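Local coordinates for tubulin-like protein CetZ1 (Haloferax volcanii, PDB 4B46) that controls archaeal cell shape as a GTP-binding cytoskeletal protein of the tubulin/FtsZ type and is essential for developing rod-shaped swimming cells, at residues 34-44 against 50-58; 228-238 against 338-349. All coordinates share one frame; numbering follows the deposited sequence.

Contact 1 of 2, residues 34-44 against 50-58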
ATOM      1  N   ALA A  34      11.462   9.378  -1.622  1.00 21.27           N
ATOM      2  CA  ALA A  34      11.481   7.938  -1.837  1.00 22.23           C
ATOM      3  C   ALA A  34      12.836   7.340  -1.447  1.00 24.28           C
ATOM      4  O   ALA A  34      13.886   7.868  -1.806  1.00 22.50           O
ATOM      5  CB  ALA A  34      11.128   7.609  -3.270  1.00 20.53           C
ATOM      6  N   VAL A  35      12.791   6.254  -0.685  1.00 19.65           N
ATOM      7  CA  VAL A  35      13.993   5.562  -0.221  1.00 19.21           C
ATOM      8  C   VAL A  35      13.804   4.056  -0.432  1.00 18.71           C
ATOM      9  O   VAL A  35      12.687   3.550  -0.300  1.00 19.86           O
ATOM     10  CB  VAL A  35      14.271   5.878   1.276  1.00 21.61           C
ATOM     11  CG1 VAL A  35      15.371   4.986   1.835  1.00 21.24           C
ATOM     12  CG2 VAL A  35      14.651   7.364   1.454  1.00 21.97           C
ATOM     13  N   ALA A  36      14.879   3.358  -0.794  1.00 21.44           N
ATOM     14  CA  ALA A  36      14.853   1.903  -0.982  1.00 16.61           C
ATOM     15  C   ALA A  36      15.896   1.256  -0.080  1.00 19.25           C
ATOM     16  O   ALA A  36      17.055   1.692  -0.043  1.00 18.13           O
ATOM     17  CB  ALA A  36      15.139   1.546  -2.430  1.00 16.53           C
ATOM     18  N   VAL A  37      15.482   0.233   0.657  1.00 16.70           N
ATOM     19  CA  VAL A  37      16.374  -0.463   1.577  1.00 15.53           C
ATOM     20  C   VAL A  37      16.425  -1.925   1.181  1.00 18.03           C
ATOM     21  O   VAL A  37      15.383  -2.559   1.000  1.00 17.84           O
ATOM     22  CB  VAL A  37      15.884  -0.392   3.038  1.00 17.05           C
ATOM     23  CG1 VAL A  37      16.917  -1.037   3.975  1.00 17.47           C
ATOM     24  CG2 VAL A  37      15.603   1.060   3.458  1.00 15.52           C
ATOM     25  N   ASN A  38      17.629  -2.465   1.049  1.00 17.37           N
ATOM     26  CA  ASN A  38      17.773  -3.868   0.663  1.00 19.97           C
ATOM     27  C   ASN A  38      19.105  -4.423   1.151  1.00 20.40           C
ATOM     28  O   ASN A  38      19.999  -3.661   1.536  1.00 17.32           O
ATOM     29  CB  ASN A  38      17.620  -4.036  -0.860  1.00 23.26           C
ATOM     30  CG  ASN A  38      17.087  -5.424  -1.265  1.00 23.37           C
ATOM     31  OD1 ASN A  38      17.359  -6.436  -0.611  1.00 17.23           O
ATOM     32  ND2 ASN A  38      16.333  -5.466  -2.360  1.00 20.77           N
ATOM     33  N   SER A  39      19.228  -5.749   1.159  1.00 20.66           N
ATOM     34  CA  SER A  39      20.478  -6.387   1.556  1.00 20.12           C
ATOM     35  C   SER A  39      21.114  -7.018   0.338  1.00 23.26           C
ATOM     36  O   SER A  39      22.202  -7.596   0.414  1.00 21.06           O
ATOM     37  CB  SER A  39      20.218  -7.460   2.611  1.00 23.76           C
ATOM     38  OG  SER A  39      19.291  -8.421   2.135  1.00 22.22           O
ATOM     39  N   ALA A  40      20.422  -6.914  -0.790  1.00 21.87           N
ATOM     40  CA  ALA A  40      20.916  -7.465  -2.044  1.00 22.70           C
ATOM     41  C   ALA A  40      21.302  -6.304  -2.935  1.00 25.58           C
ATOM     42  O   ALA A  40      20.453  -5.489  -3.304  1.00 26.48           O
ATOM     43  CB  ALA A  40      19.844  -8.353  -2.721  1.00 23.00           C
ATOM     44  N   LYS A  41      22.589  -6.226  -3.262  1.00 25.48           N
ATOM     45  CA  LYS A  41      23.139  -5.084  -3.979  1.00 29.23           C
ATOM     46  C   LYS A  41      22.598  -4.978  -5.398  1.00 25.99           C
ATOM     47  O   LYS A  41      22.284  -3.885  -5.870  1.00 25.56           O
ATOM     48  CB  LYS A  41      24.667  -5.152  -4.000  1.00 31.32           C
ATOM     49  CG  LYS A  41      25.327  -3.948  -4.644  1.00 41.06           C
ATOM     50  CD  LYS A  41      26.799  -3.859  -4.254  1.00 55.11           C
ATOM     51  CE  LYS A  41      27.504  -2.696  -4.949  1.00 65.72           C
ATOM     52  NZ  LYS A  41      27.863  -3.019  -6.360  1.00 73.11           N
ATOM     53  N   ALA A  42      22.482  -6.118  -6.070  1.00 22.07           N
ATOM     54  CA  ALA A  42      21.988  -6.140  -7.440  1.00 28.77           C
ATOM     55  C   ALA A  42      20.576  -5.543  -7.570  1.00 25.78           C
ATOM     56  O   ALA A  42      20.273  -4.900  -8.569  1.00 30.71           O
ATOM     57  CB  ALA A  42      22.025  -7.552  -7.992  1.00 26.63           C
ATOM     58  N   ASP A  43      19.726  -5.754  -6.565  1.00 27.32           N
ATOM     59  CA  ASP A  43      18.362  -5.210  -6.572  1.00 22.54           C
ATOM     60  C   ASP A  43      18.359  -3.690  -6.587  1.00 27.71           C
ATOM     61  O   ASP A  43      17.597  -3.073  -7.330  1.00 25.84           O
ATOM     62  CB  ASP A  43      17.560  -5.697  -5.354  1.00 22.71           C
ATOM     63  CG  ASP A  43      17.344  -7.201  -5.354  1.00 25.86           C
ATOM     64  OD1 ASP A  43      17.764  -7.857  -6.327  1.00 33.55           O
ATOM     65  OD2 ASP A  43      16.760  -7.731  -4.386  1.00 20.69           O
ATOM     66  N   LEU A  44      19.220  -3.087  -5.769  1.00 23.36           N
ATOM     67  CA  LEU A  44      19.274  -1.633  -5.667  1.00 23.78           C
ATOM     68  C   LEU A  44      19.779  -0.998  -6.953  1.00 28.80           C
ATOM     69  O   LEU A  44      19.326   0.075  -7.331  1.00 29.26           O
ATOM     70  CB  LEU A  44      20.142  -1.202  -4.482  1.00 24.13           C
ATOM     71  CG  LEU A  44      19.606  -1.572  -3.098  1.00 23.26           C
ATOM     72  CD1 LEU A  44      20.654  -1.227  -2.045  1.00 21.93           C
ATOM     73  CD2 LEU A  44      18.279  -0.844  -2.808  1.00 21.05           C
ATOM     74  N   ILE A  50      14.625   5.977  -8.066  1.00 34.12           N
ATOM     75  CA  ILE A  50      15.030   6.344  -6.722  1.00 30.05           C
ATOM     76  C   ILE A  50      16.484   6.808  -6.743  1.00 31.19           C
ATOM     77  O   ILE A  50      17.350   6.109  -7.256  1.00 35.88           O
ATOM     78  CB  ILE A  50      14.826   5.159  -5.764  1.00 30.03           C
ATOM     79  CG1 ILE A  50      13.336   4.788  -5.742  1.00 28.22           C
ATOM     80  CG2 ILE A  50      15.352   5.489  -4.376  1.00 28.41           C
ATOM     81  CD1 ILE A  50      12.972   3.657  -4.837  1.00 25.48           C
ATOM     82  N   PRO A  51      16.752   8.012  -6.210  1.00 33.72           N
ATOM     83  CA  PRO A  51      18.113   8.571  -6.213  1.00 39.47           C
ATOM     84  C   PRO A  51      19.128   7.608  -5.590  1.00 32.21           C
ATOM     85  O   PRO A  51      18.811   6.956  -4.598  1.00 31.66           O
ATOM     86  CB  PRO A  51      17.976   9.829  -5.350  1.00 41.73           C
ATOM     87  CG  PRO A  51      16.533  10.206  -5.450  1.00 45.13           C
ATOM     88  CD  PRO A  51      15.787   8.903  -5.539  1.00 37.84           C
ATOM     89  N   LYS A  52      20.323   7.520  -6.163  1.00 37.01           N
ATOM     90  CA  LYS A  52      21.334   6.574  -5.686  1.00 37.91           C
ATOM     91  C   LYS A  52      21.659   6.788  -4.214  1.00 33.55           C
ATOM     92  O   LYS A  52      21.888   5.839  -3.476  1.00 33.87           O
ATOM     93  CB  LYS A  52      22.610   6.664  -6.528  1.00 48.34           C
ATOM     94  CG  LYS A  52      22.374   6.502  -8.023  1.00 57.16           C
ATOM     95  CD  LYS A  52      23.683   6.316  -8.779  1.00 62.81           C
ATOM     96  CE  LYS A  52      23.460   6.350 -10.284  1.00 63.34           C
ATOM     97  NZ  LYS A  52      22.454   5.344 -10.718  1.00 64.10           N
ATOM     98  N   ASP A  53      21.655   8.046  -3.794  1.00 30.97           N
ATOM     99  CA  ASP A  53      21.882   8.399  -2.398  1.00 39.00           C
ATOM    100  C   ASP A  53      20.731   7.974  -1.476  1.00 38.34           C
ATOM    101  O   ASP A  53      20.877   7.993  -0.255  1.00 41.08           O
ATOM    102  CB  ASP A  53      22.132   9.907  -2.278  1.00 47.29           C
ATOM    103  CG  ASP A  53      21.284  10.710  -3.244  1.00 63.01           C
ATOM    104  OD1 ASP A  53      21.717  10.900  -4.403  1.00 70.80           O
ATOM    105  OD2 ASP A  53      20.180  11.141  -2.850  1.00 66.93           O
ATOM    106  N   GLN A  54      19.596   7.587  -2.054  1.00 29.24           N
ATOM    107  CA  GLN A  54      18.458   7.115  -1.259  1.00 26.74           C
ATOM    108  C   GLN A  54      18.254   5.602  -1.382  1.00 24.81           C
ATOM    109  O   GLN A  54      17.200   5.069  -1.016  1.00 23.02           O
ATOM    110  CB  GLN A  54      17.179   7.857  -1.655  1.00 28.64           C
ATOM    111  CG  GLN A  54      17.351   9.359  -1.821  1.00 45.44           C
ATOM    112  CD  GLN A  54      17.080  10.128  -0.545  1.00 54.87           C
ATOM    113  OE1 GLN A  54      17.452   9.699   0.549  1.00 57.99           O
ATOM    114  NE2 GLN A  54      16.423  11.271  -0.679  1.00 53.17           N
ATOM    115  N   ARG A  55      19.263   4.919  -1.912  1.00 21.12           N
ATOM    116  CA  ARG A  55      19.277   3.463  -1.953  1.00 24.45           C
ATOM    117  C   ARG A  55      20.221   2.962  -0.867  1.00 29.71           C
ATOM    118  O   ARG A  55      21.418   3.202  -0.936  1.00 28.78           O
ATOM    119  CB  ARG A  55      19.757   2.985  -3.321  1.00 27.87           C
ATOM    120  CG  ARG A  55      18.840   3.382  -4.469  1.00 25.75           C
ATOM    121  CD  ARG A  55      19.433   3.005  -5.818  1.00 30.29           C
ATOM    122  NE  ARG A  55      18.854   3.817  -6.882  1.00 38.23           N
ATOM    123  CZ  ARG A  55      19.040   3.609  -8.181  1.00 44.16           C
ATOM    124  NH1 ARG A  55      19.793   2.600  -8.594  1.00 43.18           N
ATOM    125  NH2 ARG A  55      18.463   4.410  -9.067  1.00 46.24           N
ATOM    126  N   VAL A  56      19.687   2.287   0.144  1.00 23.94           N
ATOM    127  CA  VAL A  56      20.502   1.894   1.283  1.00 20.12           C
ATOM    128  C   VAL A  56      20.727   0.395   1.310  1.00 22.40           C
ATOM    129  O   VAL A  56      19.773  -0.379   1.382  1.00 19.12           O
ATOM    130  CB  VAL A  56      19.845   2.281   2.619  1.00 21.09           C
ATOM    131  CG1 VAL A  56      20.835   2.087   3.769  1.00 22.99           C
ATOM    132  CG2 VAL A  56      19.352   3.708   2.574  1.00 20.29           C
ATOM    133  N   LEU A  57      21.996  -0.001   1.261  1.00 21.97           N
ATOM    134  CA  LEU A  57      22.377  -1.398   1.420  1.00 21.27           C
ATOM    135  C   LEU A  57      22.654  -1.701   2.892  1.00 24.40           C
ATOM    136  O   LEU A  57      23.523  -1.088   3.502  1.00 29.08           O
ATOM    137  CB  LEU A  57      23.623  -1.696   0.586  1.00 23.16           C
ATOM    138  CG  LEU A  57      24.127  -3.140   0.541  1.00 24.54           C
ATOM    139  CD1 LEU A  57      23.096  -4.033  -0.150  1.00 21.79           C
ATOM    140  CD2 LEU A  57      25.482  -3.196  -0.170  1.00 24.21           C
ATOM    141  N   ILE A  58      21.918  -2.648   3.460  1.00 18.14           N
ATOM    142  CA  ILE A  58      22.146  -3.057   4.839  1.00 18.32           C
ATOM    143  C   ILE A  58      22.595  -4.513   4.908  1.00 19.09           C
ATOM    144  O   ILE A  58      22.540  -5.249   3.922  1.00 22.78           O
ATOM    145  CB  ILE A  58      20.883  -2.897   5.718  1.00 18.12           C
ATOM    146  CG1 ILE A  58      19.748  -3.780   5.197  1.00 17.63           C
ATOM    147  CG2 ILE A  58      20.433  -1.429   5.762  1.00 23.54           C
ATOM    148  CD1 ILE A  58      18.526  -3.818   6.114  1.00 20.18           C
TER
HETATM  149  O   HOH W   1      24.164  -6.756   2.167  1.00 18.66           O
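A beta-alpha-beta unit at the edge of the Rossmann-like GTPase domain brings strand 34-38 beside the outermost strand 55-57, with Val37 paired to Val56 and the two running parallel. Four backbone bonds, from Gln54 O at one end to Ile58 N at the other, join the segments; the shortest, Val56 N to Ala36 O at 2.7 Å, is also nearly straight (175°). On the face carrying Val37 and Val56, CG1 of Val37, anti to the backbone N (chi1 -175°), lies 3.9 Å from CD1 of Ile58, and helix 83-90 packs over these side chains. The other face, with Ala36, Arg55 and Leu57, receives the short crossover helix: Leu44 lays CD1 against the strand backbone, 3.6 Å from Val56 O, while CD2 meets CB of Arg55. Leu44 and Arg55 pass each other in opposite directions, and NH1 of Arg55 makes a weak bond to Leu44 O. The same guanidinium takes Ile50 O side-on and in its plane with NE and NH2, two bonds to one oxygen that hold it in that orientation. Ile50 itself brings CD1 to within 3.9 Å of Ala36 CB. Beside the bound nucleotide, Asn38 forms an Asx turn: its OD1 accepts from Ser39 N in the carbonyl plane and from Ala40 N above that plane, holding the amide close to Gln10 and the GDP. The next side chain, Ser39, hydrogen-bonds through OG to Thr111, a GTP-binding residue. Past the last strand pair, one water donates to both Ser39 O and Ile58 O, at 2.8 Å from each.

Contact 2 of 2, residues 228-238 against 338-349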
ATOM      1  N   VAL A 228      -6.246  -3.447   9.547  1.00 18.14           N
ATOM      2  CA  VAL A 228      -5.973  -3.744   8.147  1.00 11.58           C
ATOM      3  C   VAL A 228      -6.910  -2.961   7.235  1.00 11.28           C
ATOM      4  O   VAL A 228      -8.100  -2.842   7.526  1.00 17.18           O
ATOM      5  CB  VAL A 228      -6.171  -5.257   7.891  1.00 19.38           C
ATOM      6  CG1 VAL A 228      -6.075  -5.575   6.414  1.00 18.79           C
ATOM      7  CG2 VAL A 228      -5.153  -6.068   8.681  1.00 24.92           C
ATOM      8  N   SER A 229      -6.385  -2.433   6.131  1.00 16.17           N
ATOM      9  CA  SER A 229      -7.229  -1.777   5.134  1.00 17.42           C
ATOM     10  C   SER A 229      -7.148  -2.436   3.769  1.00 14.86           C
ATOM     11  O   SER A 229      -6.152  -3.065   3.426  1.00 15.47           O
ATOM     12  CB  SER A 229      -6.891  -0.295   4.999  1.00 13.80           C
ATOM     13  OG  SER A 229      -7.089   0.363   6.229  1.00 14.77           O
ATOM     14  N   THR A 230      -8.208  -2.265   2.988  1.00 15.21           N
ATOM     15  CA  THR A 230      -8.283  -2.816   1.639  1.00 15.31           C
ATOM     16  C   THR A 230      -8.820  -1.729   0.712  1.00 16.07           C
ATOM     17  O   THR A 230      -9.532  -0.817   1.151  1.00 13.97           O
ATOM     18  CB  THR A 230      -9.175  -4.088   1.594  1.00 19.45           C
ATOM     19  OG1 THR A 230      -9.123  -4.698   0.289  1.00 17.76           O
ATOM     20  CG2 THR A 230     -10.640  -3.768   1.954  1.00 16.72           C
ATOM     21  N   VAL A 231      -8.473  -1.810  -0.569  1.00 13.44           N
ATOM     22  CA  VAL A 231      -8.915  -0.799  -1.520  1.00 14.87           C
ATOM     23  C   VAL A 231      -9.699  -1.382  -2.699  1.00 15.20           C
ATOM     24  O   VAL A 231      -9.264  -2.346  -3.328  1.00 17.57           O
ATOM     25  CB  VAL A 231      -7.718   0.051  -2.024  1.00 18.30           C
ATOM     26  CG1 VAL A 231      -8.100   0.885  -3.225  1.00 16.98           C
ATOM     27  CG2 VAL A 231      -7.204   0.947  -0.897  1.00 17.77           C
ATOM     28  N   GLY A 232     -10.862  -0.789  -2.987  1.00 11.86           N
ATOM     29  CA  GLY A 232     -11.624  -1.132  -4.177  1.00 12.96           C
ATOM     30  C   GLY A 232     -11.407  -0.076  -5.235  1.00 15.47           C
ATOM     31  O   GLY A 232     -11.084   1.066  -4.905  1.00 19.16           O
ATOM     32  N   TYR A 233     -11.593  -0.430  -6.503  1.00 15.27           N
ATOM     33  CA  TYR A 233     -11.193   0.471  -7.585  1.00 15.68           C
ATOM     34  C   TYR A 233     -11.909   0.159  -8.880  1.00 18.16           C
ATOM     35  O   TYR A 233     -11.964  -0.989  -9.304  1.00 20.45           O
ATOM     36  CB  TYR A 233      -9.668   0.372  -7.805  1.00 14.20           C
ATOM     37  CG  TYR A 233      -9.119   1.123  -9.017  1.00 16.87           C
ATOM     38  CD1 TYR A 233      -9.068   0.527 -10.271  1.00 22.04           C
ATOM     39  CD2 TYR A 233      -8.593   2.410  -8.887  1.00 23.77           C
ATOM     40  CE1 TYR A 233      -8.559   1.200 -11.373  1.00 25.09           C
ATOM     41  CE2 TYR A 233      -8.068   3.084  -9.982  1.00 24.60           C
ATOM     42  CZ  TYR A 233      -8.058   2.476 -11.217  1.00 32.15           C
ATOM     43  OH  TYR A 233      -7.546   3.143 -12.304  1.00 40.20           O
ATOM     44  N   ALA A 234     -12.441   1.196  -9.516  1.00 19.47           N
ATOM     45  CA  ALA A 234     -12.959   1.076 -10.868  1.00 23.55           C
ATOM     46  C   ALA A 234     -12.668   2.356 -11.636  1.00 24.05           C
ATOM     47  O   ALA A 234     -12.597   3.436 -11.059  1.00 22.41           O
ATOM     48  CB  ALA A 234     -14.456   0.775 -10.857  1.00 17.16           C
ATOM     49  N   SER A 235     -12.482   2.236 -12.942  1.00 25.10           N
ATOM     50  CA  SER A 235     -12.228   3.409 -13.763  1.00 31.22           C
ATOM     51  C   SER A 235     -12.809   3.226 -15.148  1.00 38.48           C
ATOM     52  O   SER A 235     -13.050   2.103 -15.587  1.00 44.31           O
ATOM     53  CB  SER A 235     -10.728   3.685 -13.864  1.00 33.37           C
ATOM     54  OG  SER A 235     -10.088   2.729 -14.677  1.00 40.93           O
ATOM     55  N   GLU A 236     -13.035   4.339 -15.831  1.00 38.90           N
ATOM     56  CA  GLU A 236     -13.498   4.301 -17.207  1.00 40.66           C
ATOM     57  C   GLU A 236     -13.163   5.602 -17.926  1.00 44.03           C
ATOM     58  O   GLU A 236     -13.020   6.658 -17.298  1.00 36.34           O
ATOM     59  CB  GLU A 236     -15.001   4.049 -17.258  1.00 45.86           C
ATOM     60  CG  GLU A 236     -15.827   5.092 -16.556  1.00 53.25           C
ATOM     61  CD  GLU A 236     -17.308   4.846 -16.715  1.00 63.87           C
ATOM     62  OE1 GLU A 236     -17.713   4.287 -17.758  1.00 74.07           O
ATOM     63  OE2 GLU A 236     -18.065   5.204 -15.793  1.00 64.00           O
ATOM     64  N   GLY A 237     -13.032   5.517 -19.246  1.00 50.10           N
ATOM     65  CA  GLY A 237     -12.687   6.670 -20.058  1.00 52.38           C
ATOM     66  C   GLY A 237     -13.835   7.650 -20.211  1.00 54.41           C
ATOM     67  O   GLY A 237     -14.957   7.378 -19.775  1.00 50.23           O
ATOM     68  N   VAL A 238     -13.539   8.792 -20.830  1.00 62.81           N
ATOM     69  CA  VAL A 238     -14.529   9.836 -21.099  1.00 62.72           C
ATOM     70  C   VAL A 238     -15.112  10.409 -19.814  1.00 64.79           C
ATOM     71  O   VAL A 238     -14.440  11.154 -19.099  1.00 67.34           O
ATOM     72  CB  VAL A 238     -15.658   9.332 -22.033  1.00 62.63           C
ATOM     73  CG1 VAL A 238     -16.915  10.184 -21.878  1.00 63.72           C
ATOM     74  CG2 VAL A 238     -15.179   9.297 -23.481  1.00 64.27           C
ATOM     75  N   GLU A 338      -8.551  12.058 -18.961  1.00 53.84           N
ATOM     76  CA  GLU A 338      -9.451  11.405 -19.905  1.00 64.55           C
ATOM     77  C   GLU A 338     -10.106  10.172 -19.285  1.00 58.62           C
ATOM     78  O   GLU A 338     -10.859   9.456 -19.944  1.00 58.78           O
ATOM     79  CB  GLU A 338      -8.705  11.055 -21.196  1.00 76.67           C
ATOM     80  CG  GLU A 338      -8.202  12.282 -21.956  1.00 83.13           C
ATOM     81  CD  GLU A 338      -7.081  11.961 -22.927  1.00 87.53           C
ATOM     82  OE1 GLU A 338      -6.714  10.771 -23.044  1.00 89.11           O
ATOM     83  OE2 GLU A 338      -6.561  12.898 -23.570  1.00 88.20           O
ATOM     84  N   LYS A 339      -9.816   9.943 -18.008  1.00 51.21           N
ATOM     85  CA  LYS A 339     -10.429   8.859 -17.250  1.00 48.25           C
ATOM     86  C   LYS A 339     -11.117   9.390 -16.002  1.00 45.59           C
ATOM     87  O   LYS A 339     -10.691  10.391 -15.425  1.00 39.36           O
ATOM     88  CB  LYS A 339      -9.374   7.843 -16.809  1.00 48.75           C
ATOM     89  CG  LYS A 339      -8.899   6.889 -17.877  1.00 51.65           C
ATOM     90  CD  LYS A 339      -7.936   5.890 -17.264  1.00 60.49           C
ATOM     91  CE  LYS A 339      -7.390   4.913 -18.292  1.00 67.65           C
ATOM     92  NZ  LYS A 339      -6.441   3.945 -17.660  1.00 68.31           N
ATOM     93  N   VAL A 340     -12.182   8.713 -15.588  1.00 40.04           N
ATOM     94  CA  VAL A 340     -12.727   8.914 -14.256  1.00 34.03           C
ATOM     95  C   VAL A 340     -12.489   7.637 -13.457  1.00 28.40           C
ATOM     96  O   VAL A 340     -12.777   6.535 -13.928  1.00 26.18           O
ATOM     97  CB  VAL A 340     -14.228   9.265 -14.276  1.00 33.70           C
ATOM     98  CG1 VAL A 340     -14.738   9.471 -12.855  1.00 32.11           C
ATOM     99  CG2 VAL A 340     -14.473  10.518 -15.105  1.00 32.92           C
ATOM    100  N   ALA A 341     -11.937   7.780 -12.260  1.00 24.48           N
ATOM    101  CA  ALA A 341     -11.668   6.623 -11.419  1.00 26.95           C
ATOM    102  C   ALA A 341     -12.324   6.794 -10.057  1.00 28.83           C
ATOM    103  O   ALA A 341     -12.310   7.888  -9.484  1.00 24.30           O
ATOM    104  CB  ALA A 341     -10.171   6.420 -11.264  1.00 22.24           C
ATOM    105  N   GLY A 342     -12.909   5.713  -9.551  1.00 25.99           N
ATOM    106  CA  GLY A 342     -13.464   5.702  -8.211  1.00 20.87           C
ATOM    107  C   GLY A 342     -12.689   4.742  -7.332  1.00 25.32           C
ATOM    108  O   GLY A 342     -12.456   3.593  -7.718  1.00 23.62           O
ATOM    109  N   VAL A 343     -12.274   5.212  -6.158  1.00 17.23           N
ATOM    110  CA  VAL A 343     -11.568   4.369  -5.209  1.00 16.39           C
ATOM    111  C   VAL A 343     -12.331   4.337  -3.904  1.00 13.07           C
ATOM    112  O   VAL A 343     -12.810   5.359  -3.428  1.00 15.84           O
ATOM    113  CB  VAL A 343     -10.120   4.878  -4.966  1.00 22.85           C
ATOM    114  CG1 VAL A 343      -9.661   4.606  -3.534  1.00 23.29           C
ATOM    115  CG2 VAL A 343      -9.160   4.246  -5.965  1.00 23.78           C
ATOM    116  N   ILE A 344     -12.456   3.158  -3.321  1.00 17.47           N
ATOM    117  CA  ILE A 344     -13.024   3.052  -1.992  1.00 15.48           C
ATOM    118  C   ILE A 344     -11.970   2.480  -1.060  1.00 16.24           C
ATOM    119  O   ILE A 344     -11.433   1.406  -1.306  1.00 17.82           O
ATOM    120  CB  ILE A 344     -14.273   2.157  -1.981  1.00 14.29           C
ATOM    121  CG1 ILE A 344     -15.320   2.707  -2.972  1.00 21.29           C
ATOM    122  CG2 ILE A 344     -14.849   2.082  -0.575  1.00 16.10           C
ATOM    123  CD1 ILE A 344     -16.555   1.838  -3.119  1.00 20.20           C
ATOM    124  N   LEU A 345     -11.664   3.221  -0.005  1.00 15.65           N
ATOM    125  CA  LEU A 345     -10.744   2.761   1.015  1.00 12.53           C
ATOM    126  C   LEU A 345     -11.596   2.275   2.166  1.00 15.46           C
ATOM    127  O   LEU A 345     -12.461   3.007   2.654  1.00 14.79           O
ATOM    128  CB  LEU A 345      -9.834   3.911   1.472  1.00 11.22           C
ATOM    129  CG  LEU A 345      -9.044   3.714   2.767  1.00 17.56           C
ATOM    130  CD1 LEU A 345      -8.056   2.540   2.661  1.00 15.50           C
ATOM    131  CD2 LEU A 345      -8.319   5.012   3.176  1.00 15.08           C
ATOM    132  N   LEU A 346     -11.385   1.022   2.559  1.00 12.86           N
ATOM    133  CA  LEU A 346     -12.093   0.437   3.683  1.00 13.41           C
ATOM    134  C   LEU A 346     -11.066   0.107   4.750  1.00 16.37           C
ATOM    135  O   LEU A 346     -10.165  -0.696   4.524  1.00 14.52           O
ATOM    136  CB  LEU A 346     -12.847  -0.829   3.259  1.00 14.08           C
ATOM    137  CG  LEU A 346     -13.922  -0.631   2.189  1.00 18.25           C
ATOM    138  CD1 LEU A 346     -14.477  -1.973   1.729  1.00 21.60           C
ATOM    139  CD2 LEU A 346     -15.051   0.251   2.713  1.00 14.88           C
ATOM    140  N   SER A 347     -11.191   0.751   5.906  1.00 13.21           N
ATOM    141  CA  SER A 347     -10.216   0.577   6.963  1.00 18.00           C
ATOM    142  C   SER A 347     -10.843  -0.192   8.105  1.00 18.27           C
ATOM    143  O   SER A 347     -12.008   0.001   8.407  1.00 19.00           O
ATOM    144  CB  SER A 347      -9.688   1.937   7.428  1.00 18.47           C
ATOM    145  OG  SER A 347      -9.086   1.849   8.714  1.00 28.43           O
ATOM    146  N   GLY A 348     -10.072  -1.081   8.724  1.00 13.74           N
ATOM    147  CA  GLY A 348     -10.569  -1.820   9.869  1.00 17.67           C
ATOM    148  C   GLY A 348     -11.449  -2.990   9.465  1.00 20.89           C
ATOM    149  O   GLY A 348     -12.436  -3.307  10.138  1.00 23.12           O
ATOM    150  N   VAL A 349     -11.109  -3.631   8.351  1.00 20.34           N
ATOM    151  CA  VAL A 349     -11.861  -4.808   7.925  1.00 23.99           C
ATOM    152  C   VAL A 349     -11.571  -5.978   8.861  1.00 25.04           C
ATOM    153  O   VAL A 349     -10.472  -6.087   9.406  1.00 21.40           O
ATOM    154  CB  VAL A 349     -11.571  -5.188   6.459  1.00 25.89           C
ATOM    155  CG1 VAL A 349     -12.127  -4.121   5.519  1.00 25.15           C
ATOM    156  CG2 VAL A 349     -10.076  -5.403   6.239  1.00 26.51           C
TER
HETATM  157  O   HOH W   2      -8.644  -4.567  10.791  1.00 17.07           O
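Gly237 faces Lys339 where strand 339-347 starts its antiparallel run along strand 228-237, within the C-terminal domain half of the mixed sheet. Beyond this pair, Val340 exchanges backbone bonds with Glu236 and turns its side chain to the face covered by helix 265-280. Ala341 lies on the other face, its CB 3.8 Å from CB of Ser235. Gly342 brings no side chain to the pairing, but its N gives a 2.7 Å bond to Ala234 O. Val343 comes in at the edge of the Tyr233 ring: CG2 lies in the ring plane, 3.5 Å from CD2, while CG1 reaches CG1 of Val231. With CG anti to the backbone N (chi1 173°), the Tyr233 ring lies beside Val343 on the same face, and helix 179-198 packs on both residues. Cut back to an alanine, Val343 would lose both methyls, which is likely to open a gap between the Tyr233 edge and Val231 and let the ring shift. Ile344 exchanges backbone bonds with Gly232 and points to the helix 265-280 side. Leu345 sends CD1 across to CG2 of Val231 and CB of Ser229. At Leu346, CB lies alongside CG2 of Thr230, both side chains pointing the same way, whereas OG1 of Thr230 bonds to Leu285 O. Ser347 sets CB 3.3 Å from OG of Ser229, a hydroxyl hydrogen-bonded to Asn163. The chain then turns at Gly348, with positive phi, and Val228 O accepts two amides, Gly348 N at 2.9 Å and, nearly along the C=O axis, Val349 N at 3.2 Å.

Starting from the N terminus, the chain first closes contact 1, a short loop in which only five residues separate 34-44 from 50-58. It then runs on through the other GTPase strands and helices 179-198 and 216-223 before strand 228-237 opens contact 2, which closes only after about a hundred residues, when 338-349 returns. The two loops are therefore in series, neither enclosing nor crossing the other. They lie on opposite sides of the chain's centre; the centres of contact 1 and contact 2 are about 30 Å apart, and no atoms touch. One sheet nevertheless reaches both: contact 1 adds its outermost strand at the GTPase end, while contact 2 joins two inner strands of the C-terminal domain.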